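Local coordinates for ferric iron-binding protein HitA (PDB 6IWF), which binds ferric iron and probably serves as a solute-binding protein in its uptake, with a part in the internalization of gallium as well, at residues Lys21-Lys26 against Val245-Ser250; Lys120-Leu125 against Glu160-Gly165; Ala149-Lys154 against Ala295-Ser300; Leu249-Gln254 against Lys268-Asp273. All blocks are in the same frame, centred on the assembly; numbering follows the deposited sequence.

From the N terminus, residues 21-26 on helix 13-27 open contact 1, which closes 219 residues later on helix 238-248 and spans most of the chain. Contact 2 is nested inside that loop and joins the loop before strand 134-136 to helix 156-169. Contact 3 starts on helix 141-154, between the two segments of contact 2, and ends near the C terminus on helix 296-305. It therefore crosses both contact 1 and contact 2. Contact 4 begins where contact 1 ends, sharing Leu249 and Ser250, and lies within the loop of contact 3. It ties the start of helix 251-258 to the loop after strand 264-265. Contacts 1 and 4 lie across the chain's centre from contacts 2 and 3.

Contact 1: residues Lys21-Lys26 against Val245-Ser250; sequences KAFQDK and VAFMLS
Phe23 and Phe247 meet in an offset edge-to-face pair. The edge of the Phe23 ring is turned toward the Phe247 face, with the planes at 61° and the centroids 5.7 Å apart. Phe23 CD1 makes the closest ring contact, 3.8 Å from Phe247 CD2 and equally close to Phe247 CB and CG, and Phe23 CB lies 3.9 Å from the same CD2. On the same side of the ring, Phe247 CE2 comes 3.5 Å from Phe23 N, on the backbone of helix 13-27. Ala22 CB comes to the rim of the Phe247 ring near its plane, 3.7 Å from CE2. The aliphatic part of Lys26 adds a looser contact, CD to Phe247 CE1. Phe247 holds CG anti to its backbone N (chi1 178°), which sends the ring out toward helix 13-27. The contact thus joins two helices of the periplasmic binding protein fold, one near the start of the chain and one late in it. Around the pair, Phe244 packs edge-to-face with Phe23, and Ile19 of helix 13-27 touches Phe247. Phe23 also rests on Val31 of strand 30-35. Phe247 O accepts from both Ser250 N and Ser250 OG, the latter at 2.7 Å in the carbonyl plane.

Contact 2: residues Lys120-Leu125 against Glu160-Gly165; sequences KSLMDL and EDWLTG
Met123 and Trp162 bring the two backbones closest, with CA atoms 6.6 Å apart, where the 3-10 turn that includes residues 122-124 faces helix 156-169. The motif is a Met-aromatic contact beside an indole hydrogen bond. It ties a loop to a helix in the periplasmic binding protein fold, away from the iron site. Trp162 NE1 donates to Leu122 O at 3.1 Å, with an N-H...O angle of 146°. The donor stands above the carbonyl plane, 51° out of it, and so misses the lone-pair directions. Leu125 N reaches the same oxygen from the opposite face, within the turn. Two bonds therefore grip Leu122 O, and the one polar atom of the buried indole, NE1, is satisfied.

Met123 SD lies over one face of the indole, 4.2 Å from the centroid of the five-membered ring. Its chain bends at both chi2 and chi3, which folds CE back to Trp162 CB at 3.8 Å. Leu122 crosses the indole at about a right angle. Its CG and CD2 both touch CZ2, on the six-membered ring. Val150 of helix 141-154 packs against Leu122, Met123 and Trp162.

Ser121 and Asp124 shape the turn. Ser121 N donates to Asp124 OD2 from above the carboxylate plane. Asp219 holds Ser121 OG and Leu122 N from outside. Ser121 OG also accepts from Met123 N at 3.0 Å, which makes an ST turn.

Contact 3: residues Ala149-Lys154 against Ala295-Ser300; sequences AVIKLK and ASEALS
The carboxylate of Glu297 is the flat group here, and Ile151 CG2 lies over one face of it, nearly above CD. This methyl is 3.9 Å from Glu297 OE1 and 4.0 Å from CD, with OE2 only slightly farther, so the three atoms are about equally distant. The contact is helix-to-helix packing within the periplasmic binding protein fold. It sets helix 296-305, near the C terminus, against the end of helix 141-154. No hydrogen bond or salt bridge joins the two segments.

Ile151 uses both of its branches. CG2 goes to Glu297, while CG1 carries CD1 mainly to Ala298, with Glu297 CG at the limit of its contact. With CG1 anti to the carbonyl carbon (chi1 -68°) and CD1 extended beyond it, the methyl arrives at the helix backbone. Glu297 has an extended chain beyond CG, and it crosses Ile151 at a slant.

Ala298 is buried and also packs on Leu144, Val147 and Ala148 of helix 141-154. Ile151 in turn rests on Gln156 and Ala159 of the following helix, 156-169. Ile151 CD1 comes nearer to the main chain of Ala298 than to its methyl: it is 3.7 Å from Ala298 CA, but 4.2 Å from CB.

Contact 4: residues Leu249-Gln254 against Lys268-Asp273; sequences LSEEGQ and KGMQAD
Met270 carries this contact, reaching from the loop after strand 264-265 to the first turn of helix 251-258. Its CB points toward the helix. CG stands anti to the backbone N (chi1 -170°), and the chain bends at chi2 (148°) before SD. The sulfur meets Gln254 CB at 3.6 Å and CG at 4.1 Å. The terminal CE continues over the turn to Glu251, 3.8 Å from its O and 4.0 Å from its CG. It also lies 4.0 Å from Gln254 CB. These are van der Waals contacts, and no hydrogen bond joins the segments. Pro265 packs against both Met270 and Gln254.

Gln254 meets the sulfur with its aliphatic part and uses its amide for other partners. NE2 donates to Met248 O and to Ile99 O, while OE1 accepts from Arg267 N. These bonds hold the buried amide in place beside the methionine.

The helix start is fixed by Ser250 at the N-cap. Its OG accepts from Gly253 N at 3.0 Å, with an N-H...O angle of 159°. The arrangement is that of an N-capped helix start, with a loop methionine packed on its first turn.

Contact 1: residues Lys21-Lys26 against Val245-Ser250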
loop_
_atom_site.group_PDB
_atom_site.type_symbol
_atom_site.label_atom_id
_atom_site.label_comp_id
_atom_site.label_asym_id
_atom_site.label_seq_id
_atom_site.Cartn_x
_atom_site.Cartn_y
_atom_site.Cartn_z
ATOM N N LYS A 21 -0.928 18.329 -9.368
ATOM C CA LYS A 21 -0.990 19.106 -10.603
ATOM C C LYS A 21 -2.411 19.145 -11.150
ATOM O O LYS A 21 -2.909 20.210 -11.535
ATOM C CB LYS A 21 -0.032 18.518 -11.642
ATOM C CG LYS A 21 0.089 19.347 -12.928
ATOM C CD LYS A 21 0.226 20.838 -12.623
ATOM C CE LYS A 21 1.036 21.565 -13.697
ATOM N NZ LYS A 21 0.707 23.023 -13.769
ATOM N N ALA A 22 -3.082 17.990 -11.180
ATOM C CA ALA A 22 -4.443 17.938 -11.707
ATOM C C ALA A 22 -5.391 18.820 -10.901
ATOM O O ALA A 22 -6.217 19.537 -11.475
ATOM C CB ALA A 22 -4.946 16.493 -11.739
ATOM N N PHE A 23 -5.293 18.783 -9.568
ATOM C CA PHE A 23 -6.152 19.629 -8.742
ATOM C C PHE A 23 -5.854 21.107 -8.970
ATOM O O PHE A 23 -6.777 21.925 -9.062
ATOM C CB PHE A 23 -5.969 19.278 -7.262
ATOM C CG PHE A 23 -6.909 19.999 -6.344
ATOM C CD1 PHE A 23 -8.229 19.602 -6.238
ATOM C CD2 PHE A 23 -6.459 21.054 -5.561
ATOM C CE1 PHE A 23 -9.093 20.244 -5.386
ATOM C CE2 PHE A 23 -7.315 21.702 -4.698
ATOM C CZ PHE A 23 -8.632 21.302 -4.611
ATOM N N GLN A 24 -4.567 21.458 -9.050
ATOM C CA GLN A 24 -4.149 22.850 -9.217
ATOM C C GLN A 24 -4.624 23.417 -10.549
ATOM O O GLN A 24 -5.047 24.578 -10.625
ATOM C CB GLN A 24 -2.626 22.925 -9.095
ATOM C CG GLN A 24 -1.989 24.283 -9.298
ATOM C CD GLN A 24 -0.517 24.278 -8.896
ATOM O OE1 GLN A 24 -0.180 24.064 -7.725
ATOM N NE2 GLN A 24 0.367 24.496 -9.871
ATOM N N ASP A 25 -4.569 22.608 -11.613
ATOM C CA ASP A 25 -5.058 23.055 -12.914
ATOM C C ASP A 25 -6.576 23.210 -12.917
ATOM O O ASP A 25 -7.110 24.132 -13.545
ATOM C CB ASP A 25 -4.614 22.075 -14.001
ATOM C CG ASP A 25 -3.102 21.985 -14.127
ATOM O OD1 ASP A 25 -2.390 22.683 -13.371
ATOM O OD2 ASP A 25 -2.621 21.213 -14.985
ATOM N N LYS A 26 -7.285 22.331 -12.206
ATOM C CA LYS A 26 -8.746 22.349 -12.232
ATOM C C LYS A 26 -9.321 23.499 -11.408
ATOM O O LYS A 26 -10.322 24.109 -11.799
ATOM C CB LYS A 26 -9.290 21.018 -11.714
ATOM C CG LYS A 26 -10.803 20.902 -11.766
ATOM C CD LYS A 26 -11.222 20.004 -12.923
ATOM C CE LYS A 26 -12.651 20.263 -13.359
ATOM N NZ LYS A 26 -13.021 19.432 -14.554
ATOM N N VAL A 245 -9.671 15.993 -1.315
ATOM C CA VAL A 245 -9.847 14.551 -1.135
ATOM C C VAL A 245 -10.971 14.042 -2.030
ATOM O O VAL A 245 -10.859 12.976 -2.645
ATOM C CB VAL A 245 -10.090 14.196 0.345
ATOM C CG1 VAL A 245 -10.432 12.724 0.471
ATOM C CG2 VAL A 245 -8.837 14.479 1.153
ATOM N N ALA A 246 -12.044 14.826 -2.167
ATOM C CA ALA A 246 -13.102 14.460 -3.103
ATOM C C ALA A 246 -12.568 14.361 -4.530
ATOM O O ALA A 246 -12.955 13.457 -5.285
ATOM C CB ALA A 246 -14.246 15.472 -3.009
ATOM N N PHE A 247 -11.667 15.265 -4.915
ATOM C CA PHE A 247 -11.129 15.228 -6.270
ATOM C C PHE A 247 -10.240 14.005 -6.481
ATOM O O PHE A 247 -10.166 13.478 -7.599
ATOM C CB PHE A 247 -10.379 16.531 -6.565
ATOM C CG PHE A 247 -9.737 16.570 -7.911
ATOM C CD1 PHE A 247 -10.485 16.865 -9.040
ATOM C CD2 PHE A 247 -8.383 16.312 -8.053
ATOM C CE1 PHE A 247 -9.894 16.890 -10.286
ATOM C CE2 PHE A 247 -7.785 16.342 -9.297
ATOM C CZ PHE A 247 -8.550 16.641 -10.417
ATOM N N MET A 248 -9.603 13.506 -5.420
ATOM C CA MET A 248 -8.800 12.295 -5.564
ATOM C C MET A 248 -9.649 11.110 -5.993
ATOM O O MET A 248 -9.127 10.165 -6.594
ATOM C CB MET A 248 -8.083 11.978 -4.249
ATOM C CG MET A 248 -7.161 13.085 -3.772
ATOM S SD MET A 248 -6.389 12.586 -2.212
ATOM C CE MET A 248 -5.163 11.435 -2.849
ATOM N N LEU A 249 -10.943 11.131 -5.674
ATOM C CA LEU A 249 -11.874 10.060 -5.998
ATOM C C LEU A 249 -12.809 10.431 -7.143
ATOM O O LEU A 249 -13.748 9.680 -7.429
ATOM C CB LEU A 249 -12.691 9.678 -4.770
ATOM C CG LEU A 249 -11.847 8.876 -3.789
ATOM C CD1 LEU A 249 -12.457 8.976 -2.408
ATOM C CD2 LEU A 249 -11.747 7.425 -4.255
ATOM N N SER A 250 -12.590 11.575 -7.778
ATOM C CA SER A 250 -13.277 11.841 -9.036
ATOM C C SER A 250 -12.692 10.974 -10.151
ATOM O O SER A 250 -11.593 10.426 -10.038
ATOM C CB SER A 250 -13.168 13.320 -9.414
ATOM O OG SER A 250 -11.841 13.674 -9.766
#

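Contact 2: residues Lys120-Leu125 against Glu160-Gly165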
loop_
_atom_site.group_PDB
_atom_site.type_symbol
_atom_site.label_atom_id
_atom_site.label_comp_id
_atom_site.label_asym_id
_atom_site.label_seq_id
_atom_site.Cartn_x
_atom_site.Cartn_y
_atom_site.Cartn_z
ATOM N N LYS A 120 3.211 -23.168 -3.034
ATOM C CA LYS A 120 1.756 -23.146 -3.142
ATOM C C LYS A 120 1.138 -22.070 -2.262
ATOM O O LYS A 120 0.071 -21.534 -2.593
ATOM C CB LYS A 120 1.170 -24.516 -2.766
ATOM C CG LYS A 120 1.789 -25.742 -3.471
ATOM C CD LYS A 120 2.359 -25.448 -4.861
ATOM C CE LYS A 120 1.285 -25.296 -5.937
ATOM N NZ LYS A 120 1.919 -25.168 -7.285
ATOM N N SER A 121 1.799 -21.735 -1.155
ATOM C CA SER A 121 1.301 -20.770 -0.185
ATOM C C SER A 121 2.458 -19.887 0.258
ATOM O O SER A 121 3.601 -20.336 0.287
ATOM C CB SER A 121 0.709 -21.481 1.053
ATOM O OG SER A 121 0.358 -20.562 2.078
ATOM N N LEU A 122 2.146 -18.639 0.631
ATOM C CA LEU A 122 3.107 -17.828 1.378
ATOM C C LEU A 122 3.690 -18.604 2.551
ATOM O O LEU A 122 4.874 -18.458 2.895
ATOM C CB LEU A 122 2.417 -16.570 1.903
ATOM C CG LEU A 122 3.299 -15.599 2.686
ATOM C CD1 LEU A 122 4.191 -14.875 1.688
ATOM C CD2 LEU A 122 2.433 -14.604 3.432
ATOM N N MET A 123 2.862 -19.426 3.190
ATOM C CA MET A 123 3.289 -20.098 4.408
ATOM C C MET A 123 4.354 -21.154 4.144
ATOM O O MET A 123 5.073 -21.537 5.080
ATOM C CB MET A 123 2.071 -20.713 5.100
ATOM C CG MET A 123 0.943 -19.724 5.396
ATOM S SD MET A 123 1.491 -18.298 6.381
ATOM C CE MET A 123 1.954 -19.114 7.918
ATOM N N ASP A 124 4.508 -21.598 2.887
ATOM C CA ASP A 124 5.517 -22.596 2.557
ATOM C C ASP A 124 6.930 -22.028 2.580
ATOM O O ASP A 124 7.885 -22.802 2.670
ATOM C CB ASP A 124 5.216 -23.205 1.182
ATOM C CG ASP A 124 3.935 -24.013 1.181
ATOM O OD1 ASP A 124 3.657 -24.689 2.195
ATOM O OD2 ASP A 124 3.197 -23.971 0.177
ATOM N N LEU A 125 7.086 -20.695 2.528
ATOM C CA LEU A 125 8.406 -20.082 2.374
ATOM C C LEU A 125 9.240 -20.135 3.647
ATOM O O LEU A 125 10.424 -19.770 3.617
ATOM C CB LEU A 125 8.245 -18.628 1.903
ATOM C CG LEU A 125 7.833 -18.560 0.439
ATOM C CD1 LEU A 125 7.610 -17.120 0.009
ATOM C CD2 LEU A 125 8.900 -19.218 -0.445
ATOM N N GLU A 160 4.726 -16.491 14.222
ATOM C CA GLU A 160 6.081 -16.452 14.762
ATOM C C GLU A 160 6.962 -17.529 14.134
ATOM O O GLU A 160 8.119 -17.264 13.785
ATOM C CB GLU A 160 6.025 -16.606 16.281
ATOM C CG GLU A 160 7.394 -16.433 16.956
ATOM C CD GLU A 160 7.300 -16.477 18.464
ATOM O OE1 GLU A 160 6.900 -15.452 19.051
ATOM O OE2 GLU A 160 7.634 -17.531 19.057
ATOM N N ASP A 161 6.432 -18.749 13.980
ATOM C CA ASP A 161 7.201 -19.823 13.351
ATOM C C ASP A 161 7.521 -19.482 11.904
ATOM O O ASP A 161 8.645 -19.708 11.425
ATOM C CB ASP A 161 6.425 -21.141 13.415
ATOM C CG ASP A 161 6.378 -21.739 14.812
ATOM O OD1 ASP A 161 7.178 -21.320 15.679
ATOM O OD2 ASP A 161 5.539 -22.639 15.028
ATOM N N TRP A 162 6.533 -18.936 11.188
ATOM C CA TRP A 162 6.732 -18.563 9.791
ATOM C C TRP A 162 7.780 -17.462 9.664
ATOM O O TRP A 162 8.716 -17.569 8.862
ATOM C CB TRP A 162 5.387 -18.142 9.190
ATOM C CG TRP A 162 5.464 -17.526 7.827
ATOM C CD1 TRP A 162 5.615 -18.176 6.628
ATOM C CD2 TRP A 162 5.377 -16.132 7.526
ATOM N NE1 TRP A 162 5.635 -17.255 5.597
ATOM C CE2 TRP A 162 5.488 -15.996 6.126
ATOM C CE3 TRP A 162 5.215 -14.985 8.308
ATOM C CZ2 TRP A 162 5.454 -14.752 5.489
ATOM C CZ3 TRP A 162 5.172 -13.747 7.672
ATOM C CH2 TRP A 162 5.296 -13.645 6.277
ATOM N N LEU A 163 7.673 -16.418 10.494
ATOM C CA LEU A 163 8.614 -15.312 10.385
ATOM C C LEU A 163 10.006 -15.730 10.833
ATOM O O LEU A 163 10.999 -15.222 10.307
ATOM C CB LEU A 163 8.116 -14.113 11.190
ATOM C CG LEU A 163 8.715 -12.770 10.781
ATOM C CD1 LEU A 163 8.449 -12.464 9.297
ATOM C CD2 LEU A 163 8.198 -11.637 11.685
ATOM N N THR A 164 10.093 -16.674 11.769
ATOM C CA THR A 164 11.391 -17.248 12.127
ATOM C C THR A 164 12.033 -17.925 10.925
ATOM O O THR A 164 13.221 -17.732 10.651
ATOM C CB THR A 164 11.228 -18.239 13.274
ATOM O OG1 THR A 164 10.800 -17.537 14.441
ATOM C CG2 THR A 164 12.549 -18.950 13.573
ATOM N N GLY A 165 11.246 -18.707 10.179
ATOM C CA GLY A 165 11.762 -19.300 8.957
ATOM C C GLY A 165 12.206 -18.260 7.943
ATOM O O GLY A 165 13.241 -18.418 7.297
#

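Contact 3: residues Ala149-Lys154 against Ala295-Ser300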
loop_
_atom_site.group_PDB
_atom_site.type_symbol
_atom_site.label_atom_id
_atom_site.label_comp_id
_atom_site.label_asym_id
_atom_site.label_seq_id
_atom_site.Cartn_x
_atom_site.Cartn_y
_atom_site.Cartn_z
ATOM N N ALA A 149 -1.495 -9.774 8.549
ATOM C CA ALA A 149 -2.441 -10.703 7.937
ATOM C C ALA A 149 -2.155 -12.141 8.355
ATOM O O ALA A 149 -3.088 -12.904 8.628
ATOM C CB ALA A 149 -2.394 -10.569 6.415
ATOM N N VAL A 150 -0.883 -12.532 8.426
ATOM C CA VAL A 150 -0.586 -13.904 8.847
ATOM C C VAL A 150 -1.023 -14.114 10.297
ATOM O O VAL A 150 -1.601 -15.150 10.639
ATOM C CB VAL A 150 0.905 -14.243 8.627
ATOM C CG1 VAL A 150 1.237 -15.643 9.169
ATOM C CG2 VAL A 150 1.269 -14.176 7.146
ATOM N N ILE A 151 -0.767 -13.134 11.172
ATOM C CA ILE A 151 -1.216 -13.264 12.562
ATOM C C ILE A 151 -2.724 -13.432 12.618
ATOM O O ILE A 151 -3.247 -14.291 13.343
ATOM C CB ILE A 151 -0.778 -12.047 13.393
ATOM C CG1 ILE A 151 0.736 -12.038 13.538
ATOM C CG2 ILE A 151 -1.446 -12.089 14.783
ATOM C CD1 ILE A 151 1.276 -10.748 14.146
ATOM N N LYS A 152 -3.444 -12.623 11.837
ATOM C CA LYS A 152 -4.902 -12.623 11.884
ATOM C C LYS A 152 -5.488 -13.918 11.329
ATOM O O LYS A 152 -6.478 -14.441 11.866
ATOM C CB LYS A 152 -5.423 -11.412 11.115
ATOM C CG LYS A 152 -5.874 -10.271 11.993
ATOM C CD LYS A 152 -7.238 -10.588 12.581
ATOM C CE LYS A 152 -8.028 -9.322 12.843
ATOM N NZ LYS A 152 -9.482 -9.603 12.979
ATOM N N LEU A 153 -4.891 -14.453 10.261
ATOM C CA LEU A 153 -5.427 -15.628 9.589
ATOM C C LEU A 153 -4.956 -16.932 10.204
ATOM O O LEU A 153 -5.716 -17.910 10.219
ATOM C CB LEU A 153 -5.039 -15.607 8.106
ATOM C CG LEU A 153 -5.609 -14.407 7.340
ATOM C CD1 LEU A 153 -4.906 -14.262 5.991
ATOM C CD2 LEU A 153 -7.131 -14.520 7.164
ATOM N N LYS A 154 -3.723 -16.971 10.716
ATOM C CA LYS A 154 -3.112 -18.208 11.167
ATOM C C LYS A 154 -2.798 -18.226 12.653
ATOM O O LYS A 154 -2.553 -19.310 13.204
ATOM C CB LYS A 154 -1.828 -18.485 10.369
ATOM C CG LYS A 154 -2.028 -18.482 8.880
ATOM C CD LYS A 154 -2.884 -19.668 8.445
ATOM C CE LYS A 154 -2.954 -19.757 6.925
ATOM N NZ LYS A 154 -3.931 -20.806 6.473
ATOM N N ALA A 295 -1.569 -2.630 12.923
ATOM C CA ALA A 295 -0.569 -3.693 12.780
ATOM C C ALA A 295 0.422 -3.700 13.945
ATOM O O ALA A 295 1.607 -3.988 13.767
ATOM C CB ALA A 295 0.177 -3.584 11.443
ATOM N N SER A 296 -0.070 -3.401 15.158
ATOM C CA SER A 296 0.824 -3.279 16.311
ATOM C C SER A 296 1.432 -4.621 16.712
ATOM O O SER A 296 2.623 -4.696 17.048
ATOM C CB SER A 296 0.069 -2.667 17.489
ATOM O OG SER A 296 -0.282 -1.328 17.194
ATOM N N GLU A 297 0.631 -5.689 16.698
ATOM C CA GLU A 297 1.162 -7.004 17.044
ATOM C C GLU A 297 2.193 -7.452 16.015
ATOM O O GLU A 297 3.217 -8.053 16.364
ATOM C CB GLU A 297 0.012 -8.008 17.150
ATOM C CG GLU A 297 0.304 -9.267 17.953
ATOM C CD GLU A 297 -0.952 -10.113 18.171
ATOM O OE1 GLU A 297 -0.823 -11.300 18.534
ATOM O OE2 GLU A 297 -2.073 -9.589 17.978
ATOM N N ALA A 298 1.933 -7.167 14.737
ATOM C CA ALA A 298 2.901 -7.486 13.691
ATOM C C ALA A 298 4.226 -6.762 13.920
ATOM O O ALA A 298 5.300 -7.351 13.753
ATOM C CB ALA A 298 2.329 -7.128 12.316
ATOM N N LEU A 299 4.172 -5.482 14.307
ATOM C CA LEU A 299 5.411 -4.746 14.520
ATOM C C LEU A 299 6.209 -5.356 15.661
ATOM O O LEU A 299 7.429 -5.527 15.556
ATOM C CB LEU A 299 5.107 -3.272 14.797
ATOM C CG LEU A 299 6.307 -2.325 14.736
ATOM C CD1 LEU A 299 7.117 -2.518 13.450
ATOM C CD2 LEU A 299 5.813 -0.883 14.863
ATOM N N SER A 300 5.527 -5.721 16.748
ATOM C CA SER A 300 6.217 -6.334 17.881
ATOM C C SER A 300 6.857 -7.656 17.491
ATOM O O SER A 300 7.962 -7.980 17.945
ATOM C CB SER A 300 5.244 -6.555 19.039
ATOM O OG SER A 300 4.890 -5.327 19.620
#

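Contact 4: residues Leu249-Gln254 against Lys268-Asp273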
loop_
_atom_site.group_PDB
_atom_site.type_symbol
_atom_site.label_atom_id
_atom_site.label_comp_id
_atom_site.label_asym_id
_atom_site.label_seq_id
_atom_site.Cartn_x
_atom_site.Cartn_y
_atom_site.Cartn_z
ATOM N N LEU A 249 -10.943 11.131 -5.674
ATOM C CA LEU A 249 -11.874 10.060 -5.998
ATOM C C LEU A 249 -12.809 10.431 -7.143
ATOM O O LEU A 249 -13.748 9.680 -7.429
ATOM C CB LEU A 249 -12.691 9.678 -4.770
ATOM C CG LEU A 249 -11.847 8.876 -3.789
ATOM C CD1 LEU A 249 -12.457 8.976 -2.408
ATOM C CD2 LEU A 249 -11.747 7.425 -4.255
ATOM N N SER A 250 -12.590 11.575 -7.778
ATOM C CA SER A 250 -13.277 11.841 -9.036
ATOM C C SER A 250 -12.692 10.974 -10.151
ATOM O O SER A 250 -11.593 10.426 -10.038
ATOM C CB SER A 250 -13.168 13.320 -9.414
ATOM O OG SER A 250 -11.841 13.674 -9.766
ATOM N N GLU A 251 -13.444 10.852 -11.248
ATOM C CA GLU A 251 -12.920 10.132 -12.404
ATOM C C GLU A 251 -11.590 10.721 -12.868
ATOM O O GLU A 251 -10.644 9.983 -13.167
ATOM C CB GLU A 251 -13.943 10.140 -13.543
ATOM C CG GLU A 251 -13.995 8.839 -14.323
ATOM C CD GLU A 251 -14.494 9.026 -15.745
ATOM O OE1 GLU A 251 -13.795 8.581 -16.684
ATOM O OE2 GLU A 251 -15.586 9.614 -15.924
ATOM N N GLU A 252 -11.491 12.050 -12.919
ATOM C CA GLU A 252 -10.257 12.683 -13.366
ATOM C C GLU A 252 -9.115 12.454 -12.377
ATOM O O GLU A 252 -7.975 12.206 -12.784
ATOM C CB GLU A 252 -10.498 14.177 -13.578
ATOM C CG GLU A 252 -9.268 14.959 -13.969
ATOM C CD GLU A 252 -9.535 16.457 -14.051
ATOM O OE1 GLU A 252 -10.711 16.861 -13.920
ATOM O OE2 GLU A 252 -8.568 17.222 -14.239
ATOM N N GLY A 253 -9.397 12.551 -11.077
ATOM C CA GLY A 253 -8.346 12.352 -10.089
ATOM C C GLY A 253 -7.852 10.915 -10.057
ATOM O O GLY A 253 -6.647 10.659 -10.050
ATOM N N GLN A 254 -8.779 9.961 -10.048
ATOM C CA GLN A 254 -8.376 8.556 -10.088
ATOM C C GLN A 254 -7.518 8.267 -11.314
ATOM O O GLN A 254 -6.525 7.533 -11.233
ATOM C CB GLN A 254 -9.606 7.659 -10.066
ATOM C CG GLN A 254 -10.399 7.741 -8.771
ATOM C CD GLN A 254 -9.893 6.764 -7.733
ATOM O OE1 GLN A 254 -10.248 5.588 -7.758
ATOM N NE2 GLN A 254 -9.069 7.247 -6.806
ATOM N N LYS A 268 -16.138 3.796 -6.818
ATOM C CA LYS A 268 -17.100 2.792 -7.253
ATOM C C LYS A 268 -17.395 2.946 -8.736
ATOM O O LYS A 268 -17.525 4.063 -9.244
ATOM C CB LYS A 268 -18.391 2.920 -6.450
ATOM C CG LYS A 268 -18.287 2.379 -5.043
ATOM C CD LYS A 268 -19.655 2.159 -4.436
ATOM C CE LYS A 268 -20.095 3.354 -3.625
ATOM N NZ LYS A 268 -20.812 2.937 -2.385
ATOM N N GLY A 269 -17.484 1.813 -9.434
ATOM C CA GLY A 269 -17.815 1.792 -10.844
ATOM C C GLY A 269 -16.658 2.052 -11.776
ATOM O O GLY A 269 -16.853 2.066 -12.997
ATOM N N MET A 270 -15.462 2.264 -11.246
ATOM C CA MET A 270 -14.278 2.488 -12.052
ATOM C C MET A 270 -13.490 1.190 -12.195
ATOM O O MET A 270 -13.325 0.435 -11.230
ATOM C CB MET A 270 -13.412 3.574 -11.418
ATOM C CG MET A 270 -12.300 4.040 -12.300
ATOM S SD MET A 270 -11.980 5.763 -11.975
ATOM C CE MET A 270 -11.132 6.217 -13.481
ATOM N N GLN A 271 -13.024 0.924 -13.407
ATOM C CA GLN A 271 -12.230 -0.264 -13.674
ATOM C C GLN A 271 -10.755 0.100 -13.677
ATOM O O GLN A 271 -10.374 1.230 -13.996
ATOM C CB GLN A 271 -12.612 -0.903 -15.014
ATOM C CG GLN A 271 -14.116 -1.114 -15.212
ATOM C CD GLN A 271 -14.673 -2.231 -14.342
ATOM O OE1 GLN A 271 -14.289 -3.395 -14.482
ATOM N NE2 GLN A 271 -15.584 -1.880 -13.437
ATOM N N ALA A 272 -9.928 -0.867 -13.307
ATOM C CA ALA A 272 -8.495 -0.678 -13.379
ATOM C C ALA A 272 -8.007 -0.819 -14.824
ATOM O O ALA A 272 -8.761 -1.181 -15.737
ATOM C CB ALA A 272 -7.779 -1.682 -12.477
ATOM N N ASP A 273 -6.730 -0.495 -15.021
ATOM C CA ASP A 273 -5.989 -0.847 -16.227
ATOM C C ASP A 273 -6.310 -2.288 -16.600
ATOM O O ASP A 273 -6.146 -3.185 -15.772
ATOM C CB ASP A 273 -4.487 -0.692 -15.989
ATOM C CG ASP A 273 -3.652 -0.878 -17.255
ATOM O OD1 ASP A 273 -4.018 -1.686 -18.138
ATOM O OD2 ASP A 273 -2.597 -0.215 -17.357
#